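Local coordinates for Alr1585 protein (Nostoc sp., PDB 5C2I) that probably uses its bound haem to oxidise dyes and other substrates with hydrogen peroxide, as a dye-decolorizing (DyP-type) peroxidase, at residues V215-E218 / R219-C223; K231-L234 / D235-L238. The protein carries 1 engineered substitution. All coordinates share one frame; numbering follows the deposited sequence.

Overall arrangement
Both interactions are local and follow one another along the chain, with centres about 18 Å apart. Interaction 1 covers the later part of helix 212-221 and the residues just after it, partly solvent-exposed and set at a subunit interface; its chemistry is polar, with a salt bridge between charged side chains, and asparagine amides bonding to helix carbonyls. Interaction 2 lies deeper, in the connection from that helix to strand 239-240. Here two backbone carbonyls of a 3-10 turn each take two bonds, and buried Leu234 and Leu238 pack side by side. No other subunit touches interaction 2. The two meet where Val215 CG1 packs on Lys231 CD, 4.0 Å away.

Interaction 1. Residues V215-E218 / R219-C223; sequences VVRE and RVNNC
Glu218 O is gripped by the residues three and four positions on: Asn222 ND2 bonds to it at 3.1 Å with a fairly straight N-H (150°), and Asn221 N adds a weak bond. With CG of Asn222 anti to its carbonyl carbon (chi1 -71°), the amide folds back beside the Glu218 side chain. The carboxylate and amide planes are only 20° apart, yet Glu218 OE1, 3.2 Å from Asn222 ND2, is badly placed to accept. Glu218 OE2 serves Arg217 instead, its anti lone pair facing NH2 in the guanidinium plane in a 2.9 Å salt bridge. Arg217 O is held weakly by both N and ND2 of Asn221, the amide reaching it at 2.9 Å. On another side of the helix Arg219, bent at chi3, carries its guanidinium back so that Val215 CG1 lies over one face, 3.7 Å from NH2, while NH1 forms a salt bridge with Asp13. An alanine in place of Asn222 would remove the amide donor from Glu218 O and would probably leave Asn312 N without the acceptor it finds in OD1. The regular helical bonds, such as Arg219 N to Val215 O, give way at Asn221 to weak ones. Helix 212-221 lies against the second subunit, where Asn221 OD1 accepts from Val308 N of that subunit, Val220 packs on its Thr305 and Cys223 is disulfide-bonded to its Cys223. In its own chain Glu218 packs on the loop at Leu209, Asn222 OD1 accepts from Asn312 N, and Val215 faces the 231-238 connection to strand 239-240.

Interaction 2. Residues K231-L234 / D235-L238; sequences KAPL and DSIL
Ser236 folds back over the turn onto Pro233. Its CB stands 3.5 Å from Pro233 O, and OG goes further to donate a hydrogen bond to that oxygen at 2.7 Å, nearly along the C=O axis. The torsion responsible places OG between the backbone N and the carbonyl carbon (chi1 73°); there OG also rests against Ala232 CB, 3.6 Å away. Ser236 N reaches Pro233 O as well, at 3.0 Å from above the carbonyl plane, so one residue supplies both donors. The carboxylate of Asp235 turns back to the proline ring, OD1 lying 3.4 Å from Pro233 CG. One residue further on, Leu234 O is likewise gripped twice: Leu238 N meets it head-on at 2.8 Å, Ile237 N from above its plane. Leu234 and Leu238 point the same way, CD2 of the first 4.1 Å from CD1 of the second. Ser391, Gln396 and Ser252 bind the carbonyls of Asp235, Ser236 and Ile237. The successive i to i+3 bonds make a short 3-10 turn, closed by the i to i+4 bond of Leu238, which brings the chain to strand 239-240 and the second antiparallel sheet of this DyP-type fold.

Interaction 1. Residues V215-E218 / R219-C223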
loop_
_atom_site.group_PDB
_atom_site.type_symbol
_atom_site.label_atom_id
_atom_site.label_comp_id
_atom_site.label_asym_id
_atom_site.label_seq_id
_atom_site.Cartn_x
_atom_site.Cartn_y
_atom_site.Cartn_z
ATOM N N VAL A 215 -6.257 31.386 0.468
ATOM C CA VAL A 215 -5.385 32.562 0.445
ATOM C C VAL A 215 -4.285 32.416 1.484
ATOM O O VAL A 215 -3.100 32.613 1.191
ATOM C CB VAL A 215 -6.172 33.865 0.661
ATOM C CG1 VAL A 215 -5.234 35.052 0.846
ATOM C CG2 VAL A 215 -7.106 34.129 -0.530
ATOM N N VAL A 216 -4.674 32.074 2.703
ATOM C CA VAL A 216 -3.695 31.978 3.788
ATOM C C VAL A 216 -2.685 30.842 3.555
ATOM O O VAL A 216 -1.478 31.031 3.747
ATOM C CB VAL A 216 -4.430 31.858 5.127
ATOM C CG1 VAL A 216 -3.444 31.568 6.238
ATOM C CG2 VAL A 216 -5.156 33.170 5.420
ATOM N N ARG A 217 -3.166 29.682 3.130
ATOM C CA ARG A 217 -2.299 28.544 2.822
ATOM C C ARG A 217 -1.306 28.921 1.743
ATOM O O ARG A 217 -0.136 28.626 1.852
ATOM C CB ARG A 217 -3.104 27.337 2.335
ATOM C CG ARG A 217 -2.276 26.062 2.095
ATOM C CD ARG A 217 -3.042 24.981 1.291
ATOM N NE ARG A 217 -3.309 25.484 -0.053
ATOM C CZ ARG A 217 -4.511 25.772 -0.563
ATOM N NH1 ARG A 217 -5.617 25.544 0.115
ATOM N NH2 ARG A 217 -4.596 26.272 -1.776
ATOM N N GLU A 218 -1.795 29.522 0.665
ATOM C CA GLU A 218 -0.922 29.876 -0.427
ATOM C C GLU A 218 0.070 30.950 -0.047
ATOM O O GLU A 218 1.244 30.870 -0.426
ATOM C CB GLU A 218 -1.714 30.235 -1.668
ATOM C CG GLU A 218 -2.490 29.041 -2.212
ATOM C CD GLU A 218 -1.608 28.007 -2.911
ATOM O OE1 GLU A 218 -0.580 28.403 -3.489
ATOM O OE2 GLU A 218 -1.965 26.803 -2.916
ATOM N N ARG A 219 -0.347 31.916 0.756
ATOM C CA ARG A 219 0.544 32.979 1.198
ATOM C C ARG A 219 1.745 32.452 2.002
ATOM O O ARG A 219 2.892 32.920 1.774
ATOM C CB ARG A 219 -0.207 34.026 2.016
ATOM C CG ARG A 219 0.562 35.299 2.334
ATOM C CD ARG A 219 -0.177 36.150 3.329
ATOM N NE ARG A 219 -1.241 36.923 2.772
ATOM C CZ ARG A 219 -2.479 36.981 3.274
ATOM N NH1 ARG A 219 -2.829 36.340 4.375
ATOM N NH2 ARG A 219 -3.368 37.737 2.666
ATOM N N VAL A 220 1.479 31.574 2.973
ATOM C CA VAL A 220 2.553 31.072 3.818
ATOM C C VAL A 220 3.514 30.234 2.981
ATOM O O VAL A 220 4.697 30.224 3.261
ATOM C CB VAL A 220 2.041 30.303 5.051
ATOM C CG1 VAL A 220 1.626 28.919 4.678
ATOM C CG2 VAL A 220 3.150 30.265 6.112
ATOM N N ASN A 221 3.040 29.609 1.916
ATOM C CA ASN A 221 3.906 28.772 1.045
ATOM C C ASN A 221 4.496 29.463 -0.158
ATOM O O ASN A 221 5.260 28.877 -0.886
ATOM C CB ASN A 221 3.145 27.508 0.627
ATOM C CG ASN A 221 2.911 26.586 1.820
ATOM O OD1 ASN A 221 3.865 26.166 2.469
ATOM N ND2 ASN A 221 1.671 26.362 2.166
ATOM N N ASN A 222 4.144 30.727 -0.341
ATOM C CA ASN A 222 4.647 31.525 -1.437
ATOM C C ASN A 222 5.196 32.862 -1.025
ATOM O O ASN A 222 5.017 33.861 -1.747
ATOM C CB ASN A 222 3.607 31.660 -2.551
ATOM C CG ASN A 222 3.395 30.362 -3.294
ATOM O OD1 ASN A 222 4.234 29.997 -4.108
ATOM N ND2 ASN A 222 2.349 29.634 -2.987
ATOM N N CYS A 223 5.929 32.876 0.097
ATOM C CA CYS A 223 6.789 33.991 0.432
ATOM C C CYS A 223 5.993 35.296 0.546
ATOM O O CYS A 223 6.456 36.346 0.093
ATOM C CB CYS A 223 7.893 34.162 -0.616
ATOM S SG CYS A 223 8.739 32.598 -1.059
#

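Interaction 2. Residues K231-L234 / D235-L238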
loop_
_atom_site.group_PDB
_atom_site.type_symbol
_atom_site.label_atom_id
_atom_site.label_comp_id
_atom_site.label_asym_id
_atom_site.label_seq_id
_atom_site.Cartn_x
_atom_site.Cartn_y
_atom_site.Cartn_z
ATOM N N LYS A 231 -4.620 36.305 -5.615
ATOM C CA LYS A 231 -5.970 36.708 -5.316
ATOM C C LYS A 231 -6.653 37.302 -6.531
ATOM O O LYS A 231 -6.012 37.856 -7.422
ATOM C CB LYS A 231 -5.987 37.757 -4.193
ATOM C CG LYS A 231 -5.548 37.174 -2.859
ATOM C CD LYS A 231 -5.685 38.130 -1.678
ATOM C CE LYS A 231 -4.824 39.339 -1.494
ATOM N NZ LYS A 231 -3.494 39.247 -2.084
ATOM N N ALA A 232 -7.960 37.168 -6.579
ATOM C CA ALA A 232 -8.767 37.758 -7.655
ATOM C C ALA A 232 -10.075 38.297 -7.080
ATOM O O ALA A 232 -10.564 37.785 -6.059
ATOM C CB ALA A 232 -9.065 36.727 -8.719
ATOM N N PRO A 233 -10.639 39.352 -7.712
ATOM C CA PRO A 233 -11.903 39.899 -7.213
ATOM C C PRO A 233 -13.035 38.962 -7.554
ATOM O O PRO A 233 -12.969 38.234 -8.552
ATOM C CB PRO A 233 -12.029 41.218 -7.966
ATOM C CG PRO A 233 -11.280 41.012 -9.221
ATOM C CD PRO A 233 -10.157 40.056 -8.897
ATOM N N LEU A 234 -14.100 39.019 -6.781
ATOM C CA LEU A 234 -15.262 38.193 -7.040
ATOM C C LEU A 234 -15.871 38.396 -8.419
ATOM O O LEU A 234 -16.369 37.448 -8.981
ATOM C CB LEU A 234 -16.335 38.344 -5.956
ATOM C CG LEU A 234 -15.993 37.728 -4.590
ATOM C CD1 LEU A 234 -17.124 38.082 -3.629
ATOM C CD2 LEU A 234 -15.828 36.237 -4.671
ATOM N N ASP A 235 -15.789 39.603 -8.954
ATOM C CA ASP A 235 -16.351 39.859 -10.284
ATOM C C ASP A 235 -15.567 39.254 -11.445
ATOM O O ASP A 235 -16.021 39.331 -12.591
ATOM C CB ASP A 235 -16.658 41.345 -10.503
ATOM C CG ASP A 235 -15.449 42.196 -10.671
ATOM O OD1 ASP A 235 -14.308 41.739 -10.636
ATOM O OD2 ASP A 235 -15.650 43.382 -10.889
ATOM N N SER A 236 -14.443 38.593 -11.149
ATOM C CA SER A 236 -13.733 37.828 -12.146
ATOM C C SER A 236 -14.263 36.387 -12.261
ATOM O O SER A 236 -13.858 35.642 -13.157
ATOM C CB SER A 236 -12.227 37.810 -11.897
ATOM O OG SER A 236 -11.996 36.961 -10.779
ATOM N N ILE A 237 -15.201 36.018 -11.400
ATOM C CA ILE A 237 -15.770 34.684 -11.460
ATOM C C ILE A 237 -17.307 34.645 -11.274
ATOM O O ILE A 237 -17.962 33.769 -11.854
ATOM C CB ILE A 237 -15.049 33.747 -10.443
ATOM C CG1 ILE A 237 -15.361 32.288 -10.677
ATOM C CG2 ILE A 237 -15.357 34.123 -8.981
ATOM C CD1 ILE A 237 -14.497 31.324 -9.876
ATOM N N LEU A 238 -17.862 35.548 -10.462
ATOM C CA LEU A 238 -19.303 35.573 -10.222
ATOM C C LEU A 238 -20.051 36.573 -11.080
ATOM O O LEU A 238 -19.537 37.618 -11.376
ATOM C CB LEU A 238 -19.584 35.870 -8.741
ATOM C CG LEU A 238 -18.934 34.918 -7.741
ATOM C CD1 LEU A 238 -19.441 35.190 -6.348
ATOM C CD2 LEU A 238 -19.160 33.460 -8.106
#